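Local structure of LacI family sugar-binding transcriptional regulator (Enterococcus faecalis V583, 4RK0) at residues 82-87 and 97-102. The protein binds ribose in the cleft of a two-domain sugar-binding core and probably acts as a LacI-type DNA-binding transcriptional repressor. Sequence-based numbering, arbitrary orientation.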
ATOM      1  N   THR A  82     -19.425 -21.248 -12.162  1.00 40.60           N
ATOM      2  CA  THR A  82     -18.784 -20.395 -13.147  1.00 43.82           C
ATOM      3  C   THR A  82     -17.487 -21.021 -13.650  1.00 67.35           C
ATOM      4  O   THR A  82     -17.372 -21.366 -14.825  1.00 58.06           O
ATOM      5  CB  THR A  82     -18.489 -19.001 -12.557  1.00 63.86           C
ATOM      6  OG1 THR A  82     -17.724 -19.152 -11.354  1.00 37.04           O
ATOM      7  CG2 THR A  82     -19.784 -18.264 -12.225  1.00 55.73           C
ATOM      8  N   LEU A  83     -16.516 -21.171 -12.757  1.00 46.77           N
ATOM      9  CA  LEU A  83     -15.178 -21.552 -13.166  1.00 37.62           C
ATOM     10  C   LEU A  83     -15.022 -23.068 -13.369  1.00 35.41           C
ATOM     11  O   LEU A  83     -14.407 -23.483 -14.341  1.00 39.17           O
ATOM     12  CB  LEU A  83     -14.145 -21.061 -12.143  1.00 46.80           C
ATOM     13  CG  LEU A  83     -14.161 -19.579 -11.744  1.00 35.45           C
ATOM     14  CD1 LEU A  83     -12.954 -19.320 -10.849  1.00 39.28           C
ATOM     15  CD2 LEU A  83     -14.118 -18.650 -12.952  1.00 32.29           C
ATOM     16  N   ARG A  84     -15.491 -23.898 -12.438  1.00 41.45           N
ATOM     17  CA  ARG A  84     -15.373 -25.352 -12.647  1.00 56.86           C
ATOM     18  C   ARG A  84     -16.247 -25.786 -13.817  1.00 44.81           C
ATOM     19  O   ARG A  84     -15.847 -26.641 -14.594  1.00 56.58           O
ATOM     20  CB  ARG A  84     -15.738 -26.170 -11.410  1.00 47.35           C
ATOM     21  CG  ARG A  84     -14.589 -26.411 -10.448  1.00 57.81           C
ATOM     22  CD  ARG A  84     -15.121 -26.863  -9.098  1.00 40.12           C
ATOM     23  NE  ARG A  84     -14.063 -27.194  -8.147  1.00 56.27           N
ATOM     24  CZ  ARG A  84     -13.947 -26.691  -6.918  1.00 66.75           C
ATOM     25  NH1 ARG A  84     -14.843 -25.826  -6.433  1.00 66.36           N
ATOM     26  NH2 ARG A  84     -12.931 -27.075  -6.154  1.00 69.41           N
ATOM     27  N   ALA A  85     -17.424 -25.184 -13.938  1.00 50.97           N
ATOM     28  CA  ALA A  85     -18.325 -25.479 -15.045  1.00 73.43           C
ATOM     29  C   ALA A  85     -17.741 -25.052 -16.390  1.00 84.28           C
ATOM     30  O   ALA A  85     -18.034 -25.660 -17.411  1.00 47.70           O
ATOM     31  CB  ALA A  85     -19.665 -24.806 -14.823  1.00 60.36           C
ATOM     32  N   LYS A  86     -16.913 -24.015 -16.407  1.00 36.11           N
ATOM     33  CA  LYS A  86     -16.354 -23.519 -17.684  1.00 51.85           C
ATOM     34  C   LYS A  86     -14.910 -23.986 -17.897  1.00 33.57           C
ATOM     35  O   LYS A  86     -14.290 -23.662 -18.910  1.00 42.97           O
ATOM     36  CB  LYS A  86     -16.443 -21.991 -17.766  1.00 42.96           C
ATOM     37  CG  LYS A  86     -17.864 -21.450 -17.871  1.00 53.86           C
ATOM     38  CD  LYS A  86     -17.959 -19.978 -17.481  1.00 91.09           C
ATOM     39  CE  LYS A  86     -17.213 -19.061 -18.434  1.00 93.11           C
ATOM     40  NZ  LYS A  86     -17.226 -17.661 -17.930  1.00 78.05           N
ATOM     41  N   LYS A  87     -14.398 -24.759 -16.931  1.00 30.75           N
ATOM     42  CA  LYS A  87     -12.999 -25.232 -16.929  1.00 46.38           C
ATOM     43  C   LYS A  87     -12.001 -24.067 -16.877  1.00 49.81           C
ATOM     44  O   LYS A  87     -10.952 -24.097 -17.546  1.00 37.66           O
ATOM     45  CB  LYS A  87     -12.691 -26.103 -18.164  1.00 46.79           C
ATOM     46  CG  LYS A  87     -13.757 -27.115 -18.565  1.00 78.68           C
ATOM     47  CD  LYS A  87     -13.637 -28.421 -17.810  1.00 72.92           C
ATOM     48  CE  LYS A  87     -14.380 -29.513 -18.561  1.00113.70           C
ATOM     49  NZ  LYS A  87     -14.615 -30.713 -17.719  1.00152.97           N
ATOM     50  N   LYS A  97     -10.866 -19.726   1.910  1.00 29.08           N
ATOM     51  CA  LYS A  97     -10.685 -21.063   2.397  1.00 33.70           C
ATOM     52  C   LYS A  97     -10.766 -22.103   1.253  1.00 40.22           C
ATOM     53  O   LYS A  97     -11.616 -22.002   0.382  1.00 36.94           O
ATOM     54  CB  LYS A  97     -11.740 -21.346   3.475  1.00 52.42           C
ATOM     55  CG  LYS A  97     -11.905 -22.794   3.896  1.00 71.93           C
ATOM     56  CD  LYS A  97     -10.663 -23.362   4.549  1.00 55.16           C
ATOM     57  CE  LYS A  97     -10.983 -24.708   5.179  1.00 85.01           C
ATOM     58  NZ  LYS A  97      -9.958 -25.724   4.825  1.00 72.65           N
ATOM     59  N   ALA A  98      -9.837 -23.058   1.251  1.00 35.72           N
ATOM     60  CA  ALA A  98      -9.797 -24.101   0.238  1.00 50.96           C
ATOM     61  C   ALA A  98     -10.741 -25.228   0.636  1.00 43.32           C
ATOM     62  O   ALA A  98     -10.726 -25.691   1.776  1.00 49.35           O
ATOM     63  CB  ALA A  98      -8.382 -24.643   0.090  1.00 46.31           C
ATOM     64  N   GLU A  99     -11.533 -25.684  -0.322  1.00 55.91           N
ATOM     65  CA  GLU A  99     -12.326 -26.901  -0.127  1.00 91.31           C
ATOM     66  C   GLU A  99     -11.439 -28.162  -0.237  1.00159.53           C
ATOM     67  O   GLU A  99     -11.636 -29.138   0.496  1.00 59.83           O
ATOM     68  CB  GLU A  99     -13.537 -26.956  -1.079  1.00 81.08           C
ATOM     69  CG  GLU A  99     -13.341 -26.335  -2.460  1.00109.80           C
ATOM     70  CD  GLU A  99     -14.652 -26.069  -3.165  1.00107.83           C
ATOM     71  OE1 GLU A  99     -14.747 -25.039  -3.864  1.00114.35           O
ATOM     72  OE2 GLU A  99     -15.591 -26.878  -3.019  1.00105.16           O
ATOM     73  N   GLY A 100     -10.442 -28.131  -1.117  1.00 59.06           N
ATOM     74  CA  GLY A 100      -9.551 -29.282  -1.309  1.00101.08           C
ATOM     75  C   GLY A 100      -9.613 -29.925  -2.686  1.00122.08           C
ATOM     76  O   GLY A 100      -8.894 -30.894  -2.946  1.00 59.51           O
ATOM     77  N   PHE A 101     -10.481 -29.410  -3.561  1.00 56.82           N
ATOM     78  CA  PHE A 101     -10.462 -29.767  -4.989  1.00 58.10           C
ATOM     79  C   PHE A 101     -10.037 -28.561  -5.831  1.00 37.69           C
ATOM     80  O   PHE A 101     -10.688 -28.162  -6.789  1.00 40.99           O
ATOM     81  CB  PHE A 101     -11.819 -30.325  -5.411  1.00 58.76           C
ATOM     82  CG  PHE A 101     -12.043 -31.738  -4.944  1.00165.66           C
ATOM     83  CD1 PHE A 101     -12.397 -32.000  -3.623  1.00123.81           C
ATOM     84  CD2 PHE A 101     -11.859 -32.810  -5.814  1.00115.80           C
ATOM     85  CE1 PHE A 101     -12.585 -33.301  -3.185  1.00 88.01           C
ATOM     86  CE2 PHE A 101     -12.049 -34.114  -5.381  1.00101.62           C
ATOM     87  CZ  PHE A 101     -12.412 -34.359  -4.065  1.00109.80           C
ATOM     88  N   SER A 102      -8.940 -27.957  -5.413  1.00 44.30           N
ATOM     89  CA  SER A 102      -8.351 -26.889  -6.159  1.00 38.50           C
ATOM     90  C   SER A 102      -6.915 -26.744  -5.703  1.00 28.30           C
ATOM     91  O   SER A 102      -6.468 -27.357  -4.728  1.00 35.16           O
ATOM     92  CB  SER A 102      -9.106 -25.572  -5.968  1.00 83.16           C
ATOM     93  OG  SER A 102      -8.916 -25.059  -4.670  1.00 48.60           O
TER
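A salt bridge from Arg84 to Glu99 ties the last turns of helix 76-86 to the loop between strands 90-93 and 103-107, on the outer surface of one domain of the periplasmic-binding-protein-like core. The Arg84 chain runs extended from CG to NE, and this length carries its guanidinium from the helix to the loop, although the closest CA atoms, those of Arg84 and Ser102, lie 9.7 Å apart. Arg84 NH1 gives a nearly straight bond to Glu99 OE1 at 2.7 Å. The oxygen lies in the guanidinium plane, but the nitrogen sits above the carboxylate plane, and the two planes stand almost perpendicular, 86° apart. With the groups crossed like this the pairing is single, through OE1, and not the two-pronged one of coplanar groups; Glu99 comes from the opposite direction, its chain extended beyond CG. In this alternating α/β domain, the helix leads into strand 90-93 and the loop follows it, so Arg84 links the connection that enters the strand to the one that leaves it, its chain resting on Phe90. Arg84 NH2 bonds the backbone O of Phe101 at 2.6 Å, again near the guanidinium plane but from above the carbonyl plane, and lies 3.5 Å from Phe101 CB. NH1 is also bonded to Asn80 OD1, one turn back on the helix, a second bond on NH1; with the NH2 bond, three bonds limit rotation of the guanidinium. Gly100, with a phi of 116°, makes the turn between the two acceptors where a side chain would press on the carbonyl of Glu99.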